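Local coordinates for protein glycerol Dehydrogenase (Unidentified, PDB 5XN8) that probably catalyses the NAD-dependent oxidation of glycerol to dihydroxyacetone, and binds a zinc ion at the position of its catalytic metal, at residues L283-S288 with H349-T354; G259-E264 with G272-F277; A328-G333 with F341-E346; L164-M169 with K216-A221. One frame throughout, in Å; residues are numbered along the deposited sequence.

Interaction 1: residues L283-S288 with H349-T354; sequences LVLQNS and HAAILT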
loop_
_atom_site.group_PDB
_atom_site.type_symbol
_atom_site.label_atom_id
_atom_site.label_comp_id
_atom_site.label_asym_id
_atom_site.label_seq_id
_atom_site.Cartn_x
_atom_site.Cartn_y
_atom_site.Cartn_z
ATOM N N LEU A 283 -0.796 -9.036 -27.962
ATOM C CA LEU A 283 -1.341 -9.043 -26.596
ATOM C C LEU A 283 -2.498 -10.023 -26.420
ATOM O O LEU A 283 -2.585 -10.723 -25.412
ATOM C CB LEU A 283 -1.812 -7.643 -26.189
ATOM C CG LEU A 283 -0.789 -6.519 -26.073
ATOM C CD1 LEU A 283 -1.499 -5.245 -25.642
ATOM C CD2 LEU A 283 0.338 -6.870 -25.125
ATOM N N VAL A 284 -3.389 -10.057 -27.400
ATOM C CA VAL A 284 -4.498 -11.014 -27.447
ATOM C C VAL A 284 -3.974 -12.434 -27.653
ATOM O O VAL A 284 -4.547 -13.391 -27.133
ATOM C CB VAL A 284 -5.495 -10.645 -28.564
ATOM C CG1 VAL A 284 -6.545 -11.738 -28.759
ATOM C CG2 VAL A 284 -6.171 -9.310 -28.242
ATOM N N LEU A 285 -2.888 -12.549 -28.413
ATOM C CA LEU A 285 -2.233 -13.825 -28.711
ATOM C C LEU A 285 -1.591 -14.469 -27.479
ATOM O O LEU A 285 -1.781 -15.664 -27.238
ATOM C CB LEU A 285 -1.169 -13.610 -29.794
ATOM C CG LEU A 285 -0.599 -14.815 -30.535
ATOM C CD1 LEU A 285 -1.703 -15.548 -31.273
ATOM C CD2 LEU A 285 0.479 -14.347 -31.483
ATOM N N GLN A 286 -0.831 -13.678 -26.721
ATOM C CA GLN A 286 -0.215 -14.145 -25.458
ATOM C C GLN A 286 -1.130 -13.992 -24.231
ATOM O O GLN A 286 -0.729 -14.304 -23.114
ATOM C CB GLN A 286 1.144 -13.462 -25.227
ATOM C CG GLN A 286 1.108 -11.994 -24.802
ATOM C CD GLN A 286 2.432 -11.273 -25.043
ATOM O OE1 GLN A 286 3.201 -11.634 -25.939
ATOM N NE2 GLN A 286 2.692 -10.236 -24.261
ATOM N N ASN A 287 -2.362 -13.531 -24.452
ATOM C CA ASN A 287 -3.361 -13.357 -23.399
ATOM C C ASN A 287 -2.871 -12.476 -22.266
ATOM O O ASN A 287 -2.864 -12.873 -21.108
ATOM C CB ASN A 287 -3.852 -14.716 -22.875
ATOM C CG ASN A 287 -5.102 -14.591 -22.045
ATOM O OD1 ASN A 287 -6.015 -13.851 -22.409
ATOM N ND2 ASN A 287 -5.142 -15.291 -20.915
ATOM N N SER A 288 -2.448 -11.267 -22.625
ATOM C CA SER A 288 -2.072 -10.277 -21.642
ATOM C C SER A 288 -3.334 -9.838 -20.913
ATOM O O SER A 288 -4.416 -9.917 -21.474
ATOM C CB SER A 288 -1.328 -9.124 -22.310
ATOM O OG SER A 288 -2.129 -8.101 -22.894
ATOM N N HIS A 349 -5.090 -15.562 -36.866
ATOM C CA HIS A 349 -6.371 -15.085 -37.416
ATOM C C HIS A 349 -7.294 -14.683 -36.253
ATOM O O HIS A 349 -7.812 -13.567 -36.221
ATOM C CB HIS A 349 -6.983 -16.184 -38.312
ATOM C CG HIS A 349 -8.390 -15.928 -38.773
ATOM N ND1 HIS A 349 -9.493 -16.308 -38.041
ATOM C CD2 HIS A 349 -8.867 -15.411 -39.934
ATOM C CE1 HIS A 349 -10.591 -16.000 -38.710
ATOM N NE2 HIS A 349 -10.241 -15.443 -39.859
ATOM N N ALA A 350 -7.431 -15.587 -35.289
ATOM C CA ALA A 350 -8.196 -15.365 -34.057
ATOM C C ALA A 350 -7.807 -14.104 -33.305
ATOM O O ALA A 350 -8.665 -13.298 -32.913
ATOM C CB ALA A 350 -8.040 -16.565 -33.134
ATOM N N ALA A 351 -6.505 -13.941 -33.091
ATOM C CA ALA A 351 -5.990 -12.803 -32.349
ATOM C C ALA A 351 -6.278 -11.481 -33.060
ATOM O O ALA A 351 -6.719 -10.520 -32.428
ATOM C CB ALA A 351 -4.503 -12.968 -32.110
ATOM N N ILE A 352 -6.048 -11.445 -34.370
ATOM C CA ILE A 352 -6.279 -10.236 -35.173
ATOM C C ILE A 352 -7.756 -9.797 -35.122
ATOM O O ILE A 352 -8.036 -8.609 -34.930
ATOM C CB ILE A 352 -5.775 -10.421 -36.633
ATOM C CG1 ILE A 352 -4.243 -10.462 -36.651
ATOM C CG2 ILE A 352 -6.269 -9.310 -37.557
ATOM C CD1 ILE A 352 -3.657 -11.121 -37.891
ATOM N N LEU A 353 -8.684 -10.748 -35.265
ATOM C CA LEU A 353 -10.113 -10.427 -35.257
ATOM C C LEU A 353 -10.591 -9.962 -33.882
ATOM O O LEU A 353 -11.390 -9.021 -33.779
ATOM C CB LEU A 353 -10.965 -11.614 -35.733
ATOM C CG LEU A 353 -10.809 -12.056 -37.199
ATOM C CD1 LEU A 353 -11.916 -13.016 -37.628
ATOM C CD2 LEU A 353 -10.769 -10.867 -38.147
ATOM N N THR A 354 -10.104 -10.614 -32.833
ATOM C CA THR A 354 -10.467 -10.233 -31.473
ATOM C C THR A 354 -9.874 -8.879 -31.096
ATOM O O THR A 354 -10.556 -8.049 -30.483
ATOM C CB THR A 354 -10.031 -11.299 -30.460
ATOM O OG1 THR A 354 -10.622 -12.554 -30.805
ATOM C CG2 THR A 354 -10.443 -10.903 -29.033
#
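Within the all-helical domain characteristic of iron-containing alcohol dehydrogenases, V284 and L285 close the C-terminal end of helix 271-285 against A351 and T354 of helix 345-363. The example illustrates how an alanine lets two helices come near: the CA atoms of L285 and A351 are 5.3 Å apart. L285 CD1 lies 3.9 Å from A351 CB, while V284 CG1 fits beside the same residue's backbone, 3.8 Å from A351 CA. That methyl group also meets T354 CB at 3.9 Å, so one branch of V284 spans successive turns of the second helix. Immediately beyond, helix 271-285 ends in a Schellman motif: N287 has positive phi, S288 N bonds to L283 O at 2.8 Å, and the companion bond from N287 N to V284 O is weak. The turn places N287 at a subunit boundary, where its side chain bonds to K216 and E213 of a second subunit. On T354, chi1 of -57° directs CG2 toward V284 and OG1 back to its own helix. A350 O thus accepts twice, from T354 N and from T354 OG1 on the opposite face of the carbonyl plane, the hydroxyl lying 3.0 Å away and tilted 32° from that plane.

Interaction 2: residues G259-E264 with G272-F277; sequences GFTILE and GEKVAF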
loop_
_atom_site.group_PDB
_atom_site.type_symbol
_atom_site.label_atom_id
_atom_site.label_comp_id
_atom_site.label_asym_id
_atom_site.label_seq_id
_atom_site.Cartn_x
_atom_site.Cartn_y
_atom_site.Cartn_z
ATOM N N GLY A 259 2.980 -9.950 -42.459
ATOM C CA GLY A 259 1.722 -10.532 -42.952
ATOM C C GLY A 259 0.785 -9.537 -43.612
ATOM O O GLY A 259 0.144 -9.868 -44.593
ATOM N N PHE A 260 0.706 -8.323 -43.070
ATOM C CA PHE A 260 -0.183 -7.271 -43.617
ATOM C C PHE A 260 0.289 -6.637 -44.923
ATOM O O PHE A 260 -0.512 -5.992 -45.606
ATOM C CB PHE A 260 -0.453 -6.164 -42.582
ATOM C CG PHE A 260 -1.638 -6.445 -41.700
ATOM C CD1 PHE A 260 -2.930 -6.245 -42.170
ATOM C CD2 PHE A 260 -1.472 -6.886 -40.396
ATOM C CE1 PHE A 260 -4.027 -6.505 -41.365
ATOM C CE2 PHE A 260 -2.573 -7.143 -39.583
ATOM C CZ PHE A 260 -3.841 -6.953 -40.065
ATOM N N THR A 261 1.562 -6.808 -45.284
ATOM C CA THR A 261 2.077 -6.223 -46.531
ATOM C C THR A 261 1.511 -6.873 -47.797
ATOM O O THR A 261 1.655 -6.307 -48.880
ATOM C CB THR A 261 3.619 -6.229 -46.587
ATOM O OG1 THR A 261 4.106 -7.570 -46.450
ATOM C CG2 THR A 261 4.207 -5.348 -45.479
ATOM N N ILE A 262 0.855 -8.031 -47.662
ATOM C CA ILE A 262 0.176 -8.703 -48.799
ATOM C C ILE A 262 -1.117 -7.988 -49.226
ATOM O O ILE A 262 -1.599 -8.206 -50.337
ATOM C CB ILE A 262 -0.111 -10.210 -48.489
ATOM C CG1 ILE A 262 1.181 -11.062 -48.616
ATOM C CG2 ILE A 262 -1.204 -10.836 -49.355
ATOM C CD1 ILE A 262 2.236 -10.753 -47.579
ATOM N N LEU A 263 -1.680 -7.161 -48.348
ATOM C CA LEU A 263 -2.890 -6.391 -48.646
ATOM C C LEU A 263 -2.510 -4.989 -49.110
ATOM O O LEU A 263 -1.842 -4.250 -48.382
ATOM C CB LEU A 263 -3.778 -6.317 -47.402
ATOM C CG LEU A 263 -4.118 -7.666 -46.755
ATOM C CD1 LEU A 263 -4.999 -7.449 -45.544
ATOM C CD2 LEU A 263 -4.802 -8.619 -47.732
ATOM N N GLU A 264 -2.930 -4.634 -50.322
ATOM C CA GLU A 264 -2.567 -3.348 -50.941
ATOM C C GLU A 264 -3.211 -2.140 -50.238
ATOM O O GLU A 264 -2.653 -1.041 -50.247
ATOM C CB GLU A 264 -2.884 -3.350 -52.436
ATOM C CG GLU A 264 -4.369 -3.493 -52.770
ATOM C CD GLU A 264 -4.682 -3.279 -54.245
ATOM O OE1 GLU A 264 -4.081 -2.380 -54.893
ATOM O OE2 GLU A 264 -5.570 -4.005 -54.774
ATOM N N GLY A 272 5.675 1.585 -38.633
ATOM C CA GLY A 272 5.370 1.555 -37.215
ATOM C C GLY A 272 3.900 1.576 -36.844
ATOM O O GLY A 272 3.516 1.077 -35.789
ATOM N N GLU A 273 3.078 2.147 -37.719
ATOM C CA GLU A 273 1.622 2.149 -37.538
ATOM C C GLU A 273 1.056 0.730 -37.606
ATOM O O GLU A 273 0.229 0.348 -36.781
ATOM C CB GLU A 273 0.956 3.023 -38.598
ATOM C CG GLU A 273 1.308 4.501 -38.485
ATOM C CD GLU A 273 0.768 5.325 -39.643
ATOM O OE1 GLU A 273 0.632 4.771 -40.750
ATOM O OE2 GLU A 273 0.480 6.544 -39.452
ATOM N N LYS A 274 1.519 -0.040 -38.584
ATOM C CA LYS A 274 1.159 -1.455 -38.706
ATOM C C LYS A 274 1.671 -2.307 -37.543
ATOM O O LYS A 274 1.003 -3.258 -37.122
ATOM C CB LYS A 274 1.659 -2.016 -40.041
ATOM C CG LYS A 274 0.913 -1.458 -41.244
ATOM C CD LYS A 274 1.384 -2.067 -42.564
ATOM C CE LYS A 274 2.546 -1.307 -43.176
ATOM N NZ LYS A 274 2.815 -1.753 -44.576
ATOM N N VAL A 275 2.850 -1.961 -37.039
ATOM C CA VAL A 275 3.453 -2.627 -35.875
ATOM C C VAL A 275 2.641 -2.354 -34.601
ATOM O O VAL A 275 2.513 -3.232 -33.737
ATOM C CB VAL A 275 4.932 -2.182 -35.696
ATOM C CG1 VAL A 275 5.511 -2.628 -34.362
ATOM C CG2 VAL A 275 5.800 -2.705 -36.827
ATOM N N ALA A 276 2.079 -1.150 -34.491
ATOM C CA ALA A 276 1.255 -0.802 -33.334
ATOM C C ALA A 276 0.029 -1.699 -33.233
ATOM O O ALA A 276 -0.290 -2.202 -32.151
ATOM C CB ALA A 276 0.856 0.658 -33.381
ATOM N N PHE A 277 -0.636 -1.927 -34.363
ATOM C CA PHE A 277 -1.747 -2.871 -34.406
ATOM C C PHE A 277 -1.275 -4.300 -34.184
ATOM O O PHE A 277 -1.924 -5.061 -33.466
ATOM C CB PHE A 277 -2.521 -2.781 -35.725
ATOM C CG PHE A 277 -3.698 -3.720 -35.786
ATOM C CD1 PHE A 277 -4.855 -3.437 -35.078
ATOM C CD2 PHE A 277 -3.631 -4.900 -36.508
ATOM C CE1 PHE A 277 -5.938 -4.312 -35.099
ATOM C CE2 PHE A 277 -4.705 -5.782 -36.538
ATOM C CZ PHE A 277 -5.865 -5.481 -35.839
#
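F260 and K274 mark the nearest approach of the two backbones, their CA atoms 7.7 Å apart, where the C-terminal part of helix 252-260 faces an early turn of helix 271-285. From F260 to L263 the chain makes a type I beta turn, closed by a bond from L263 N to F260 O of 3.2 Å. Across this separation the contact is carried by side chains, two of them aromatic. The rings of F260 and F277 meet obliquely, with centroids 5.8 Å apart and planes at 79°, and F260 CZ comes within 3.8 Å of F277 CE2. Both helices belong to the metal site of the iron-containing alcohol dehydrogenase fold: H254 on one and H271 on the other bind the zinc ion together with D171. K274 has its side chain about 6 Å from the bound glycerol. A bend at chi3 (-89°) swings its amine across the T261 side chain, leaving NZ 4.0 Å from the methyl CG2. The T261 hydroxyl is turned elsewhere, to N258 O in the preceding helical turn. F260 leans on I322 and V325 of helix 318-329, while M312 packs against both F277 and K274.

Interaction 3: residues A328-G333 with F341-E346; sequences ATCAEG and FAVTPE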
loop_
_atom_site.group_PDB
_atom_site.type_symbol
_atom_site.label_atom_id
_atom_site.label_comp_id
_atom_site.label_asym_id
_atom_site.label_seq_id
_atom_site.Cartn_x
_atom_site.Cartn_y
_atom_site.Cartn_z
ATOM N N ALA A 328 0.708 -15.894 -44.016
ATOM C CA ALA A 328 1.968 -15.231 -44.334
ATOM C C ALA A 328 2.752 -14.840 -43.078
ATOM O O ALA A 328 3.981 -14.784 -43.119
ATOM C CB ALA A 328 1.722 -14.014 -45.216
ATOM N N THR A 329 2.038 -14.578 -41.978
ATOM C CA THR A 329 2.638 -14.349 -40.660
ATOM C C THR A 329 3.401 -15.571 -40.146
ATOM O O THR A 329 4.488 -15.427 -39.591
ATOM C CB THR A 329 1.563 -13.967 -39.608
ATOM O OG1 THR A 329 0.862 -12.799 -40.030
ATOM C CG2 THR A 329 2.184 -13.677 -38.242
ATOM N N CYS A 330 2.824 -16.759 -40.322
ATOM C CA CYS A 330 3.407 -18.012 -39.801
ATOM C C CYS A 330 4.347 -18.728 -40.776
ATOM O O CYS A 330 4.724 -19.874 -40.537
ATOM C CB CYS A 330 2.280 -18.951 -39.361
ATOM S SG CYS A 330 1.298 -18.250 -38.022
ATOM N N ALA A 331 4.734 -18.052 -41.860
ATOM C CA ALA A 331 5.671 -18.597 -42.836
ATOM C C ALA A 331 7.002 -18.975 -42.190
ATOM O O ALA A 331 7.424 -18.365 -41.215
ATOM C CB ALA A 331 5.897 -17.594 -43.959
ATOM N N GLU A 332 7.660 -19.980 -42.756
ATOM C CA GLU A 332 8.942 -20.448 -42.241
ATOM C C GLU A 332 9.978 -19.316 -42.264
ATOM O O GLU A 332 10.139 -18.633 -43.279
ATOM C CB GLU A 332 9.442 -21.644 -43.049
ATOM C CG GLU A 332 10.602 -22.390 -42.397
ATOM C CD GLU A 332 11.409 -23.218 -43.379
ATOM O OE1 GLU A 332 11.705 -22.728 -44.493
ATOM O OE2 GLU A 332 11.773 -24.359 -43.027
ATOM N N GLY A 333 10.651 -19.119 -41.132
ATOM C CA GLY A 333 11.638 -18.055 -40.971
ATOM C C GLY A 333 11.118 -16.821 -40.260
ATOM O O GLY A 333 11.908 -15.956 -39.873
ATOM N N PHE A 341 5.031 -20.113 -26.911
ATOM C CA PHE A 341 3.991 -21.137 -27.027
ATOM C C PHE A 341 3.751 -21.430 -28.511
ATOM O O PHE A 341 4.265 -20.718 -29.382
ATOM C CB PHE A 341 2.698 -20.677 -26.339
ATOM C CG PHE A 341 2.301 -19.267 -26.681
ATOM C CD1 PHE A 341 2.762 -18.199 -25.918
ATOM C CD2 PHE A 341 1.485 -19.006 -27.773
ATOM C CE1 PHE A 341 2.417 -16.896 -26.244
ATOM C CE2 PHE A 341 1.136 -17.716 -28.103
ATOM C CZ PHE A 341 1.594 -16.656 -27.341
ATOM N N ALA A 342 2.981 -22.480 -28.789
ATOM C CA ALA A 342 2.681 -22.869 -30.164
ATOM C C ALA A 342 1.792 -21.827 -30.849
ATOM O O ALA A 342 0.749 -21.445 -30.303
ATOM C CB ALA A 342 2.002 -24.229 -30.196
ATOM N N VAL A 343 2.194 -21.392 -32.043
ATOM C CA VAL A 343 1.379 -20.494 -32.862
ATOM C C VAL A 343 1.005 -21.195 -34.166
ATOM O O VAL A 343 1.852 -21.827 -34.798
ATOM C CB VAL A 343 2.105 -19.165 -33.192
ATOM C CG1 VAL A 343 1.179 -18.246 -33.989
ATOM C CG2 VAL A 343 2.614 -18.472 -31.923
ATOM N N THR A 344 -0.269 -21.069 -34.551
ATOM C CA THR A 344 -0.789 -21.601 -35.817
ATOM C C THR A 344 -1.461 -20.466 -36.590
ATOM O O THR A 344 -1.833 -19.449 -35.993
ATOM C CB THR A 344 -1.794 -22.759 -35.578
ATOM O OG1 THR A 344 -2.225 -23.310 -36.823
ATOM C CG2 THR A 344 -3.007 -22.334 -34.805
ATOM N N PRO A 345 -1.610 -20.617 -37.926
ATOM C CA PRO A 345 -2.341 -19.581 -38.672
ATOM C C PRO A 345 -3.768 -19.326 -38.171
ATOM O O PRO A 345 -4.260 -18.211 -38.307
ATOM C CB PRO A 345 -2.353 -20.128 -40.104
ATOM C CG PRO A 345 -1.134 -20.970 -40.189
ATOM C CD PRO A 345 -1.017 -21.618 -38.840
ATOM N N GLU A 346 -4.412 -20.345 -37.593
ATOM C CA GLU A 346 -5.745 -20.187 -36.983
ATOM C C GLU A 346 -5.722 -19.257 -35.763
ATOM O O GLU A 346 -6.625 -18.444 -35.588
ATOM C CB GLU A 346 -6.343 -21.547 -36.576
ATOM C CG GLU A 346 -6.721 -22.467 -37.735
ATOM C CD GLU A 346 -5.594 -23.366 -38.249
ATOM O OE1 GLU A 346 -4.397 -23.122 -37.929
ATOM O OE2 GLU A 346 -5.912 -24.303 -39.011
#
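V343 is the first residue of 341-346 to reach across, its CG1 4.0 Å from C330 SG. With chi1 at -177°, CG1 lies anti to the backbone N and faces the sulfur, while I336 and V348 pack against the same valine. T344 follows, and here the contact is with backbone: its carbonyl carbon C stands 3.8 Å from C330 SG, whereas its CB points away from the facing segment. T344 occupies the N-cap position of helix 345-363, and C330 is the first residue to leave helical geometry after helix 318-329. The arrangement is therefore a helix-loop-helix connection in the all-helical domain, in which the residue just after one helix meets the N-cap and first residue of the next. P345 opens that second helix, at a place where the lack of an N-H costs no helical bond. Its N is 3.8 Å from C330 SG and its ring atom CG 4.1 Å from C330 CB. The C330 torsion (chi1 -62°) sets SG beside its own backbone N, directed at the peptide link between T344 and P345. V348, one turn further along helix 345-363, also packs on C330.

Interaction 4: residues L164-M169 with K216-A221; sequences LLVSGM and KARLAA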
loop_
_atom_site.group_PDB
_atom_site.type_symbol
_atom_site.label_atom_id
_atom_site.label_comp_id
_atom_site.label_asym_id
_atom_site.label_seq_id
_atom_site.Cartn_x
_atom_site.Cartn_y
_atom_site.Cartn_z
ATOM N N LEU A 164 5.089 11.064 -38.574
ATOM C CA LEU A 164 6.301 10.244 -38.609
ATOM C C LEU A 164 6.828 9.913 -37.206
ATOM O O LEU A 164 7.201 8.775 -36.939
ATOM C CB LEU A 164 7.377 10.915 -39.462
ATOM C CG LEU A 164 7.032 10.956 -40.958
ATOM C CD1 LEU A 164 7.731 12.119 -41.656
ATOM C CD2 LEU A 164 7.368 9.630 -41.633
ATOM N N LEU A 165 6.838 10.897 -36.316
ATOM C CA LEU A 165 7.222 10.668 -34.913
ATOM C C LEU A 165 6.262 9.706 -34.197
ATOM O O LEU A 165 6.699 8.889 -33.377
ATOM C CB LEU A 165 7.271 11.990 -34.149
ATOM C CG LEU A 165 7.750 11.891 -32.697
ATOM C CD1 LEU A 165 9.253 11.647 -32.627
ATOM C CD2 LEU A 165 7.367 13.134 -31.923
ATOM N N VAL A 166 4.970 9.822 -34.498
ATOM C CA VAL A 166 3.943 8.917 -33.961
ATOM C C VAL A 166 4.121 7.494 -34.488
ATOM O O VAL A 166 3.977 6.534 -33.727
ATOM C CB VAL A 166 2.506 9.431 -34.251
ATOM C CG1 VAL A 166 1.443 8.399 -33.881
ATOM C CG2 VAL A 166 2.260 10.727 -33.502
ATOM N N SER A 167 4.426 7.350 -35.773
ATOM C CA SER A 167 4.743 6.026 -36.327
ATOM C C SER A 167 5.970 5.429 -35.655
ATOM O O SER A 167 6.029 4.220 -35.428
ATOM C CB SER A 167 4.946 6.091 -37.837
ATOM O OG SER A 167 4.976 4.785 -38.387
ATOM N N GLY A 168 6.944 6.280 -35.320
ATOM C CA GLY A 168 8.117 5.862 -34.553
ATOM C C GLY A 168 7.798 5.329 -33.175
ATOM O O GLY A 168 8.447 4.384 -32.714
ATOM N N MET A 169 6.819 5.938 -32.506
ATOM C CA MET A 169 6.345 5.447 -31.204
ATOM C C MET A 169 5.571 4.130 -31.321
ATOM O O MET A 169 5.591 3.308 -30.404
ATOM C CB MET A 169 5.503 6.512 -30.501
ATOM C CG MET A 169 6.307 7.718 -30.054
ATOM S SD MET A 169 5.348 8.866 -29.039
ATOM C CE MET A 169 4.246 9.549 -30.280
ATOM N N LYS A 216 3.428 14.272 -24.118
ATOM C CA LYS A 216 4.157 15.556 -24.034
ATOM C C LYS A 216 5.039 15.788 -25.249
ATOM O O LYS A 216 5.193 16.925 -25.694
ATOM C CB LYS A 216 5.016 15.637 -22.774
ATOM C CG LYS A 216 4.219 15.741 -21.483
ATOM C CD LYS A 216 5.121 15.876 -20.270
ATOM C CE LYS A 216 5.788 14.571 -19.858
ATOM N NZ LYS A 216 6.769 14.820 -18.750
ATOM N N ALA A 217 5.627 14.707 -25.767
ATOM C CA ALA A 217 6.468 14.761 -26.959
ATOM C C ALA A 217 5.681 15.061 -28.233
ATOM O O ALA A 217 6.091 15.911 -29.036
ATOM C CB ALA A 217 7.222 13.459 -27.120
ATOM N N ARG A 218 4.559 14.358 -28.420
ATOM C CA ARG A 218 3.717 14.535 -29.602
ATOM C C ARG A 218 3.243 15.971 -29.796
ATOM O O ARG A 218 3.190 16.458 -30.919
ATOM C CB ARG A 218 2.478 13.629 -29.521
ATOM C CG ARG A 218 1.565 13.710 -30.730
ATOM C CD ARG A 218 0.325 12.869 -30.538
ATOM N NE ARG A 218 -0.627 13.511 -29.637
ATOM C CZ ARG A 218 -1.439 14.514 -29.968
ATOM N NH1 ARG A 218 -1.451 15.020 -31.205
ATOM N NH2 ARG A 218 -2.253 15.021 -29.037
ATOM N N LEU A 219 2.905 16.638 -28.698
ATOM C CA LEU A 219 2.432 18.019 -28.744
ATOM C C LEU A 219 3.555 18.999 -29.061
ATOM O O LEU A 219 3.337 19.968 -29.786
ATOM C CB LEU A 219 1.741 18.401 -27.432
ATOM C CG LEU A 219 0.446 17.621 -27.162
ATOM C CD1 LEU A 219 -0.043 17.893 -25.752
ATOM C CD2 LEU A 219 -0.659 17.951 -28.164
ATOM N N ALA A 220 4.740 18.754 -28.503
ATOM C CA ALA A 220 5.942 19.501 -28.863
ATOM C C ALA A 220 6.274 19.316 -30.338
ATOM O O ALA A 220 6.600 20.279 -31.034
ATOM C CB ALA A 220 7.126 19.054 -28.002
ATOM N N ALA A 221 6.202 18.068 -30.801
ATOM C CA ALA A 221 6.373 17.752 -32.218
ATOM C C ALA A 221 5.296 18.395 -33.093
ATOM O O ALA A 221 5.592 18.864 -34.186
ATOM C CB ALA A 221 6.381 16.253 -32.420
#
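L165 and V166 on helix 162-185 face A217, R218 and A221 on helix 197-223, the short helical segments running nearly antiparallel at 160° with their axes 10.4 Å apart at closest approach. At this spacing the contact is made by side chains, L165 reaching an alanine and V166 lying beside the stem of R218. L165 uses a single branch: CG lies anti to the backbone N (chi1 -176°), extending CD2 to the alanine side of the opposing helix. CD2 is placed 3.3 Å from A221 CB, which is short for two methyl carbons, so the exact value is doubtful although the packing is clear. The same methyl stands 4.2 Å from A217 O. Next to it, V166 and R218 point the same way, with V166 CG2 4.1 Å from R218 CG and equally far from R218 CD. The arginine thus offers its aliphatic portion here, while its guanidinium group forms a salt bridge with E215 through NH2. L230 and I233 of helix 228-247 pack nearby, on L165 and A217 respectively, and V303 of helix 290-303 touches both V166 and R218. Near-antiparallel helix packing of this kind is found in the helical domain of iron-containing alcohol dehydrogenases.

How the interactions relate
Interactions 1, 2 and 3 touch one another pairwise, and interaction 4 joins them through interaction 2. Interactions 1 and 2 share helix 271-285, and I352 CG2 reaches F260 CZ at 4.2 Å. Interactions 1 and 3 share helix 345-363 and meet where F341 CZ lies 3.5 Å from L285 O, while interactions 2 and 3 touch through G259 and T329. Interaction 2 is nearest the active site, the K274 side chain being about 9 Å from the zinc ion. Interaction 4 touches interaction 2 through S167 but remains about 12 Å from interaction 1 at nearest atoms. Between subunits, however, the 216-221 and 283-288 segments do meet, K216 also bonding to S288 O of another copy.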